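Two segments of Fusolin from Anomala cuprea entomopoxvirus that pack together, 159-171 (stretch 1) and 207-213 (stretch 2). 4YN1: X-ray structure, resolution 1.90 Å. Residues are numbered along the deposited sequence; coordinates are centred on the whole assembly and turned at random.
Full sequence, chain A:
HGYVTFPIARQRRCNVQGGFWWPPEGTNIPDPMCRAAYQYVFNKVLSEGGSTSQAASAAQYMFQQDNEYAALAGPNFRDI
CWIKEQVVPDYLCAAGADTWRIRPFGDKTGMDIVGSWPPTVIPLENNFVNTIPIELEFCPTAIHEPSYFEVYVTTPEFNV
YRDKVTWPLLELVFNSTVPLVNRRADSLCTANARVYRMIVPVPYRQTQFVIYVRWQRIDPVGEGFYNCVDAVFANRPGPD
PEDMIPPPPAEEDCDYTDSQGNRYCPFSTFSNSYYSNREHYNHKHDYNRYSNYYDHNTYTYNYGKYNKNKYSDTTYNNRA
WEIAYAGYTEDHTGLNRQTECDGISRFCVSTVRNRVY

Stretch 1 159-171: NVYRDKVTWPLLE
Stretch 2 (207-213) TQFVIYV

Stretch 1 (159-171) is mostly loop: a turn at 159-163, an extended run, a 3-10 segment at W167-P168, then strand at L170-E171. Stretch 2 runs as strand through F209-V213. The register advances in the same sense along both, with CA-CA distances of 6.6 Å for V160-Q208, 7.7 Å for V165-V210 and 8.1 Å for L170-Y212. No hydrogen bond joins the stretches directly; side chains make the contact, burying 401 Å². V210 and Y212 point toward stretch 1 and F209 and I211 away, the alternation of a strand; Q208 also points toward stretch 1. Y212 (chi1 t, -169°; chi2 61°) is covered most. Its edge meets the six-membered ring of W167 (chi1 m, -66°; chi2 106°) in an offset edge-to-face pair, centroids 5.5 Å apart, planes at 78°, Y212 CE2 3.7 Å from W167 CH2; L170 CD1 (chi1 m, chi2 t) lies 3.8 Å from Y212 CD2. V160 (chi1 p, 75°) places CG1 3.8 Å from NE2 of extended Q208 (chi1 t, chi2 t), a van der Waals contact, since a methyl cannot hydrogen-bond; NE2 is bonded elsewhere in the structure. Water 1 donates to Q208 OE1 (2.8 Å) and bonds weakly to Y161 OH (3.4 Å), bridging atoms 4.3 Å apart, too far for direct bonding. Between these ends, buried V165 and V210 (both chi1 t) meet through methyls, CG2 to CG2 3.8 Å. D163 N to N159 O (2.8 Å) holds the turn.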

# COMPACT_ATOMS: atom_id res chain seq x y z
N ASN A 159 11.96 -3.41 -6.98
CA ASN A 159 11.35 -4.49 -7.74
C ASN A 159 10.35 -5.17 -6.83
O ASN A 159 10.76 -5.80 -5.85
CB ASN A 159 12.45 -5.45 -8.21
CG ASN A 159 11.95 -6.57 -9.09
OD1 ASN A 159 10.85 -7.07 -8.95
ND2 ASN A 159 12.77 -7.01 -10.03
N VAL A 160 9.04 -5.05 -7.16
CA VAL A 160 7.96 -5.62 -6.30
C VAL A 160 8.03 -7.13 -6.19
O VAL A 160 7.61 -7.70 -5.17
CB VAL A 160 6.56 -5.10 -6.74
CG1 VAL A 160 6.13 -5.78 -8.01
CG2 VAL A 160 5.53 -5.28 -5.64
N TYR A 161 8.60 -7.80 -7.18
CA TYR A 161 8.74 -9.25 -7.17
C TYR A 161 9.82 -9.74 -6.24
O TYR A 161 9.86 -10.95 -5.92
CB TYR A 161 9.01 -9.80 -8.59
CG TYR A 161 7.98 -9.36 -9.59
CD1 TYR A 161 6.71 -9.91 -9.62
CD2 TYR A 161 8.26 -8.35 -10.52
CE1 TYR A 161 5.73 -9.44 -10.50
CE2 TYR A 161 7.28 -7.83 -11.33
CZ TYR A 161 6.00 -8.35 -11.30
OH TYR A 161 5.09 -7.89 -12.21
N ARG A 162 10.75 -8.86 -5.83
CA ARG A 162 11.90 -9.25 -5.04
C ARG A 162 12.10 -8.55 -3.73
O ARG A 162 12.73 -9.13 -2.85
CB ARG A 162 13.19 -8.95 -5.86
CG ARG A 162 13.30 -9.71 -7.18
CD ARG A 162 14.61 -9.39 -7.86
NE ARG A 162 14.90 -10.36 -8.92
CZ ARG A 162 16.06 -10.44 -9.56
NH1 ARG A 162 17.03 -9.58 -9.30
NH2 ARG A 162 16.26 -11.39 -10.47
N ASP A 163 11.73 -7.29 -3.65
CA ASP A 163 12.12 -6.45 -2.55
C ASP A 163 11.01 -6.12 -1.58
O ASP A 163 9.88 -5.86 -1.99
CB ASP A 163 12.61 -5.12 -3.11
CG ASP A 163 13.79 -5.19 -4.06
OD1 ASP A 163 14.68 -6.06 -3.87
OD2 ASP A 163 13.89 -4.29 -4.94
N LYS A 164 11.39 -5.99 -0.30
CA LYS A 164 10.51 -5.43 0.72
C LYS A 164 10.52 -3.92 0.53
O LYS A 164 11.56 -3.34 0.18
CB LYS A 164 11.07 -5.69 2.13
CG LYS A 164 11.05 -7.14 2.55
CD LYS A 164 9.64 -7.60 2.79
CE LYS A 164 9.51 -8.72 3.78
NZ LYS A 164 8.66 -9.82 3.26
N VAL A 165 9.40 -3.27 0.86
CA VAL A 165 9.34 -1.82 0.93
C VAL A 165 10.12 -1.45 2.22
O VAL A 165 9.78 -1.95 3.29
CB VAL A 165 7.87 -1.35 1.01
CG1 VAL A 165 7.78 0.12 1.35
CG2 VAL A 165 7.15 -1.63 -0.30
N THR A 166 11.20 -0.67 2.12
CA THR A 166 12.02 -0.29 3.28
C THR A 166 12.44 1.16 3.08
O THR A 166 12.43 1.66 1.95
CB THR A 166 13.28 -1.22 3.40
OG1 THR A 166 14.09 -1.02 2.24
CG2 THR A 166 12.93 -2.66 3.46
N TRP A 167 12.76 1.84 4.18
CA TRP A 167 13.06 3.28 4.12
C TRP A 167 14.21 3.70 3.16
O TRP A 167 14.03 4.64 2.38
CB TRP A 167 13.27 3.85 5.51
CG TRP A 167 12.02 3.82 6.33
CD1 TRP A 167 11.72 2.97 7.36
CD2 TRP A 167 10.88 4.67 6.16
NE1 TRP A 167 10.50 3.30 7.90
CE2 TRP A 167 9.97 4.36 7.20
CE3 TRP A 167 10.61 5.78 5.35
CZ2 TRP A 167 8.76 5.04 7.36
CZ3 TRP A 167 9.41 6.46 5.52
CH2 TRP A 167 8.49 6.07 6.50
N PRO A 168 15.32 2.96 3.08
CA PRO A 168 16.35 3.34 2.08
C PRO A 168 15.91 3.18 0.62
O PRO A 168 16.61 3.65 -0.29
CB PRO A 168 17.54 2.45 2.41
CG PRO A 168 17.12 1.56 3.48
CD PRO A 168 15.73 1.81 3.89
N LEU A 169 14.74 2.52 0.35
CA LEU A 169 14.21 2.40 -1.00
C LEU A 169 13.07 3.37 -1.24
O LEU A 169 12.40 3.25 -2.26
CB LEU A 169 13.74 0.96 -1.27
CG LEU A 169 14.77 -0.13 -1.13
CD1 LEU A 169 14.18 -1.48 -1.59
CD2 LEU A 169 16.02 0.22 -1.91
N LEU A 170 12.86 4.35 -0.34
CA LEU A 170 11.76 5.34 -0.45
C LEU A 170 12.29 6.75 -0.55
O LEU A 170 13.33 7.06 0.02
CB LEU A 170 10.84 5.23 0.77
CG LEU A 170 9.93 4.00 0.86
CD1 LEU A 170 9.30 3.94 2.22
CD2 LEU A 170 8.88 4.01 -0.20
N GLU A 171 11.64 7.57 -1.35
CA GLU A 171 11.95 8.97 -1.55
C GLU A 171 10.73 9.81 -1.22
O GLU A 171 9.62 9.51 -1.68
CB GLU A 171 12.47 9.21 -2.98
CG GLU A 171 11.54 9.00 -4.15
CD GLU A 171 12.27 9.09 -5.48
OE1 GLU A 171 11.79 9.82 -6.38
OE2 GLU A 171 13.33 8.44 -5.63
N THR A 207 8.34 0.72 -14.19
CA THR A 207 8.21 -0.49 -13.41
C THR A 207 7.06 -0.32 -12.42
O THR A 207 6.66 0.79 -12.12
CB THR A 207 9.53 -0.73 -12.65
OG1 THR A 207 9.87 0.48 -11.97
CG2 THR A 207 10.67 -1.10 -13.60
N GLN A 208 6.59 -1.42 -11.86
CA GLN A 208 5.57 -1.38 -10.82
C GLN A 208 6.25 -0.81 -9.57
O GLN A 208 7.41 -1.14 -9.27
CB GLN A 208 5.00 -2.76 -10.55
CG GLN A 208 3.89 -2.69 -9.53
CD GLN A 208 3.11 -3.96 -9.40
OE1 GLN A 208 2.90 -4.69 -10.37
NE2 GLN A 208 2.70 -4.27 -8.19
N PHE A 209 5.56 0.10 -8.89
CA PHE A 209 6.16 0.82 -7.75
C PHE A 209 5.18 0.90 -6.58
O PHE A 209 4.03 0.45 -6.67
CB PHE A 209 6.60 2.24 -8.22
CG PHE A 209 5.50 3.14 -8.75
CD1 PHE A 209 5.12 3.09 -10.08
CD2 PHE A 209 4.83 4.03 -7.91
CE1 PHE A 209 4.10 3.90 -10.56
CE2 PHE A 209 3.85 4.88 -8.41
CZ PHE A 209 3.45 4.77 -9.72
N VAL A 210 5.66 1.41 -5.47
CA VAL A 210 4.85 1.56 -4.29
C VAL A 210 4.86 3.04 -3.88
O VAL A 210 5.92 3.72 -3.95
CB VAL A 210 5.27 0.67 -3.09
CG1 VAL A 210 4.49 1.02 -1.82
CG2 VAL A 210 5.11 -0.81 -3.40
N ILE A 211 3.67 3.52 -3.52
CA ILE A 211 3.43 4.84 -2.93
C ILE A 211 3.18 4.52 -1.45
O ILE A 211 2.36 3.64 -1.13
CB ILE A 211 2.27 5.62 -3.55
CG1 ILE A 211 2.47 5.84 -5.07
CG2 ILE A 211 2.02 6.92 -2.78
CD1 ILE A 211 1.22 6.35 -5.83
N TYR A 212 3.92 5.15 -0.56
CA TYR A 212 3.81 4.88 0.87
C TYR A 212 3.32 6.14 1.53
O TYR A 212 3.96 7.18 1.40
CB TYR A 212 5.15 4.48 1.44
CG TYR A 212 5.10 3.91 2.83
CD1 TYR A 212 4.38 2.75 3.11
CD2 TYR A 212 5.92 4.41 3.83
CE1 TYR A 212 4.40 2.17 4.35
CE2 TYR A 212 5.96 3.81 5.09
CZ TYR A 212 5.16 2.72 5.37
OH TYR A 212 5.24 2.12 6.60
N VAL A 213 2.12 6.06 2.10
CA VAL A 213 1.42 7.20 2.68
C VAL A 213 1.48 7.13 4.19
O VAL A 213 1.09 6.13 4.80
CB VAL A 213 -0.03 7.25 2.19
CG1 VAL A 213 -0.78 8.42 2.84
CG2 VAL A 213 -0.10 7.34 0.66
O HOH W 1 2.35 -7.39 -10.26